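Local coordinates for glycosyl hydrolase family 2, TIM barrel domain protein (Faecalibacterium prausnitzii A2-165, PDB 6ED2) that probably hydrolyses beta-D-glucuronides, releasing glucuronic acid from conjugates such as those of drugs that reach the gut, at residues 538-552 against 592-604. Numbering follows the deposited sequence.
Sequences TDNLSGAHKLPSVMW and LRVDGNKKGIFTR. With FMT (formic acid), chain G.
Asp539 OD2 is held by Lys599 NZ, 2.8 Å away on its syn side and 30° out of the carboxylate plane, and by a water that also accepts from Arg593 NH1. Asp539 OD1 accepts the backbone N of Lys598 at 2.8 Å on its anti side, with an N-H...O angle of 154°, and takes a second bond from a water that also links Val594 N and Gly596 O. Arg593 NH1 makes only a long salt bridge, 3.9 Å from Asp539 OD2, a matter of charge since the oxygen lies well out of the guanidinium plane; Asp189 is the stronger partner of Arg593. Lys599 runs extended to CE and then bends (chi4 62°), which brings NZ between OD2 and O1 of a formic acid molecule, probably from the crystallisation liquor, also bonded by Asn597 ND2. Both loops follow strands of the TIM barrel, 531-535 and 574-580, and each leads into a helix, so the contact ties successive beta-alpha connections together. The backbones meet where Asn540 N donates to Lys598 O at 2.9 Å. Asp539 CB sits over one face of the Trp552 ring, offset toward its rim. Val594 CG2 reaches Trp552 CH2 obliquely at 3.4 Å, while Lys598 CB lies 3.8 Å from Trp552 CZ3. Lys598, bent at chi2 and chi4, passes its CG by Leu541 CD2 and turns NZ back to Val594 O, 2.8 Å away in the carbonyl plane.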
# COMPACT_ATOMS: atom_id res chain seq x y z
N THR A 538 15.55 2.42 10.93
CA THR A 538 15.59 2.60 9.49
C THR A 538 14.19 2.97 9.02
O THR A 538 13.19 2.55 9.61
CB THR A 538 16.04 1.33 8.72
OG1 THR A 538 15.01 0.33 8.76
CG2 THR A 538 17.33 0.76 9.28
N ASP A 539 14.13 3.77 7.96
CA ASP A 539 12.86 4.03 7.33
C ASP A 539 12.37 2.72 6.71
O ASP A 539 13.14 2.01 6.05
CB ASP A 539 13.00 5.12 6.27
CG ASP A 539 13.23 6.49 6.87
OD1 ASP A 539 12.27 7.27 7.00
OD2 ASP A 539 14.39 6.80 7.18
N ASN A 540 11.11 2.39 6.94
CA ASN A 540 10.53 1.24 6.27
C ASN A 540 9.03 1.45 6.20
O ASN A 540 8.41 1.86 7.19
CB ASN A 540 10.90 -0.07 7.00
CG ASN A 540 10.32 -0.16 8.41
OD1 ASN A 540 9.33 -0.86 8.65
ND2 ASN A 540 10.94 0.54 9.36
N LEU A 541 8.46 1.22 5.02
CA LEU A 541 7.03 1.36 4.81
C LEU A 541 6.28 0.11 5.24
O LEU A 541 6.72 -1.01 4.97
CB LEU A 541 6.72 1.62 3.33
CG LEU A 541 7.43 2.83 2.73
CD1 LEU A 541 7.21 2.84 1.23
CD2 LEU A 541 6.92 4.09 3.38
N SER A 542 5.15 0.32 5.91
CA SER A 542 4.23 -0.77 6.19
C SER A 542 3.93 -1.54 4.90
O SER A 542 3.55 -0.95 3.88
CB SER A 542 2.94 -0.19 6.80
OG SER A 542 2.32 -1.09 7.70
N GLY A 543 4.18 -2.85 4.92
CA GLY A 543 3.88 -3.71 3.80
C GLY A 543 4.98 -3.90 2.79
O GLY A 543 4.82 -4.72 1.86
N ALA A 544 6.09 -3.18 2.91
CA ALA A 544 7.22 -3.35 2.00
C ALA A 544 8.01 -4.58 2.44
O ALA A 544 8.75 -4.55 3.42
CB ALA A 544 8.10 -2.10 1.97
N HIS A 545 7.82 -5.69 1.74
CA HIS A 545 8.54 -6.91 2.04
C HIS A 545 9.45 -7.25 0.87
O HIS A 545 9.07 -7.09 -0.30
CB HIS A 545 7.56 -8.07 2.32
CG HIS A 545 7.03 -8.09 3.72
ND1 HIS A 545 7.64 -8.79 4.74
CD2 HIS A 545 5.93 -7.50 4.27
CE1 HIS A 545 6.95 -8.63 5.86
NE2 HIS A 545 5.91 -7.85 5.61
N LYS A 546 10.64 -7.73 1.17
CA LYS A 546 11.50 -8.22 0.11
C LYS A 546 12.40 -9.30 0.67
O LYS A 546 12.90 -9.18 1.79
CB LYS A 546 12.32 -7.09 -0.53
CG LYS A 546 12.94 -7.52 -1.84
CD LYS A 546 12.58 -6.61 -3.00
CE LYS A 546 13.42 -6.97 -4.22
NZ LYS A 546 13.54 -5.90 -5.22
N LEU A 547 12.58 -10.36 -0.10
CA LEU A 547 13.42 -11.49 0.29
C LEU A 547 14.38 -11.79 -0.85
O LEU A 547 13.94 -12.25 -1.92
CB LEU A 547 12.55 -12.70 0.65
CG LEU A 547 13.27 -14.00 0.99
CD1 LEU A 547 13.90 -13.92 2.37
CD2 LEU A 547 12.28 -15.14 0.91
N PRO A 548 15.69 -11.55 -0.68
CA PRO A 548 16.32 -10.99 0.51
C PRO A 548 16.08 -9.48 0.63
O PRO A 548 15.51 -8.87 -0.28
CB PRO A 548 17.79 -11.30 0.30
CG PRO A 548 17.94 -11.24 -1.20
CD PRO A 548 16.65 -11.77 -1.77
N SER A 549 16.50 -8.88 1.75
CA SER A 549 16.06 -7.54 2.10
C SER A 549 16.66 -6.48 1.18
O SER A 549 17.71 -6.67 0.56
CB SER A 549 16.42 -7.21 3.55
OG SER A 549 17.82 -7.28 3.78
N VAL A 550 15.96 -5.35 1.11
CA VAL A 550 16.52 -4.08 0.63
C VAL A 550 16.20 -3.01 1.67
O VAL A 550 15.16 -3.06 2.35
CB VAL A 550 15.98 -3.67 -0.75
CG1 VAL A 550 16.44 -4.67 -1.83
CG2 VAL A 550 14.44 -3.56 -0.71
N MET A 551 17.10 -2.05 1.80
CA MET A 551 16.80 -0.87 2.61
C MET A 551 15.42 -0.34 2.23
O MET A 551 15.09 -0.27 1.04
CB MET A 551 17.87 0.20 2.41
CG MET A 551 19.25 -0.20 2.94
SD MET A 551 20.50 1.00 2.46
CE MET A 551 20.37 2.19 3.79
N TRP A 552 14.62 -0.04 3.26
CA TRP A 552 13.22 0.41 3.23
C TRP A 552 12.21 -0.72 3.41
O TRP A 552 11.02 -0.45 3.60
CB TRP A 552 12.89 1.20 1.95
CG TRP A 552 13.33 2.64 2.00
CD1 TRP A 552 14.53 3.16 1.56
CD2 TRP A 552 12.59 3.75 2.53
NE1 TRP A 552 14.57 4.52 1.78
CE2 TRP A 552 13.40 4.91 2.38
CE3 TRP A 552 11.33 3.89 3.13
CZ2 TRP A 552 12.98 6.18 2.79
CZ3 TRP A 552 10.91 5.17 3.53
CH2 TRP A 552 11.73 6.29 3.37
N LEU A 592 14.54 12.62 0.57
CA LEU A 592 14.84 11.58 1.55
C LEU A 592 13.65 11.18 2.40
O LEU A 592 13.77 10.26 3.21
CB LEU A 592 15.94 12.06 2.49
CG LEU A 592 17.32 12.19 1.85
CD1 LEU A 592 18.21 13.00 2.78
CD2 LEU A 592 17.86 10.79 1.66
N ARG A 593 12.52 11.87 2.27
CA ARG A 593 11.41 11.77 3.21
C ARG A 593 10.15 11.38 2.42
O ARG A 593 9.56 12.21 1.72
CB ARG A 593 11.25 13.07 3.98
CG ARG A 593 12.37 13.30 5.01
CD ARG A 593 12.25 12.29 6.16
NE ARG A 593 13.36 12.36 7.12
CZ ARG A 593 14.39 11.51 7.13
NH1 ARG A 593 14.45 10.54 6.22
NH2 ARG A 593 15.36 11.64 8.04
N VAL A 594 9.75 10.12 2.55
CA VAL A 594 8.58 9.61 1.85
C VAL A 594 7.34 9.99 2.65
O VAL A 594 6.86 9.20 3.48
CB VAL A 594 8.70 8.09 1.64
CG1 VAL A 594 7.48 7.54 0.92
CG2 VAL A 594 9.98 7.77 0.86
N ASP A 595 6.83 11.20 2.42
CA ASP A 595 5.76 11.80 3.23
C ASP A 595 6.12 11.73 4.72
O ASP A 595 5.51 11.00 5.52
CB ASP A 595 4.41 11.13 2.96
CG ASP A 595 3.24 11.85 3.65
OD1 ASP A 595 3.43 13.01 4.12
OD2 ASP A 595 2.13 11.26 3.72
N GLY A 596 7.14 12.48 5.08
CA GLY A 596 7.60 12.48 6.45
C GLY A 596 8.57 11.35 6.73
O GLY A 596 9.12 10.70 5.83
N ASN A 597 8.78 11.12 8.02
CA ASN A 597 9.78 10.18 8.51
C ASN A 597 9.11 8.83 8.70
O ASN A 597 8.03 8.76 9.30
CB ASN A 597 10.37 10.69 9.83
CG ASN A 597 11.54 9.84 10.33
OD1 ASN A 597 11.39 8.64 10.58
ND2 ASN A 597 12.69 10.48 10.53
N LYS A 598 9.74 7.77 8.21
CA LYS A 598 9.12 6.45 8.19
C LYS A 598 9.89 5.45 9.06
O LYS A 598 9.87 4.24 8.80
CB LYS A 598 8.98 5.94 6.76
CG LYS A 598 7.89 6.67 5.98
CD LYS A 598 6.53 6.46 6.65
CE LYS A 598 5.35 6.81 5.74
NZ LYS A 598 5.16 8.28 5.56
N LYS A 599 10.56 5.93 10.10
CA LYS A 599 11.21 5.05 11.05
C LYS A 599 10.27 4.63 12.19
O LYS A 599 10.73 4.02 13.16
CB LYS A 599 12.47 5.73 11.60
CG LYS A 599 13.50 6.12 10.51
CD LYS A 599 14.92 6.26 11.11
CE LYS A 599 16.00 6.59 10.06
NZ LYS A 599 15.82 7.88 9.32
N GLY A 600 8.98 4.93 12.08
CA GLY A 600 8.06 4.57 13.13
C GLY A 600 8.07 3.07 13.41
O GLY A 600 8.20 2.25 12.50
N ILE A 601 7.99 2.72 14.69
CA ILE A 601 7.69 1.35 15.06
C ILE A 601 6.19 1.08 14.84
O ILE A 601 5.79 -0.06 14.53
CB ILE A 601 8.13 1.09 16.51
CG1 ILE A 601 9.64 1.32 16.65
CG2 ILE A 601 7.77 -0.34 16.95
CD1 ILE A 601 10.49 0.57 15.59
N PHE A 602 5.36 2.11 14.99
CA PHE A 602 3.96 2.10 14.61
C PHE A 602 3.74 3.09 13.47
O PHE A 602 4.54 4.02 13.29
CB PHE A 602 3.05 2.45 15.79
CG PHE A 602 3.25 1.55 16.98
CD1 PHE A 602 2.47 0.41 17.13
CD2 PHE A 602 4.23 1.82 17.92
CE1 PHE A 602 2.65 -0.44 18.19
CE2 PHE A 602 4.43 0.98 19.00
CZ PHE A 602 3.64 -0.16 19.14
N THR A 603 2.67 2.87 12.70
CA THR A 603 2.28 3.86 11.71
C THR A 603 1.79 5.13 12.42
O THR A 603 1.51 5.14 13.62
CB THR A 603 1.15 3.32 10.82
OG1 THR A 603 -0.02 3.15 11.62
CG2 THR A 603 1.53 1.99 10.16
N ARG A 604 1.64 6.20 11.64
CA ARG A 604 1.12 7.44 12.19
C ARG A 604 -0.32 7.29 12.67
O ARG A 604 -0.77 8.04 13.54
CB ARG A 604 1.23 8.54 11.13
CG ARG A 604 1.13 9.95 11.70
CD ARG A 604 1.13 10.98 10.60
NE ARG A 604 1.54 12.30 11.09
CZ ARG A 604 1.23 13.44 10.49
NH1 ARG A 604 0.49 13.43 9.39
NH2 ARG A 604 1.69 14.59 10.98
C FMT G . 16.41 10.23 11.48
O1 FMT G . 15.36 9.59 11.51
O2 FMT G . 16.51 11.31 10.89
O HOH W 1 10.75 8.73 5.01
O HOH W 2 16.32 8.23 5.88
O HOH W 3 9.65 -0.12 12.01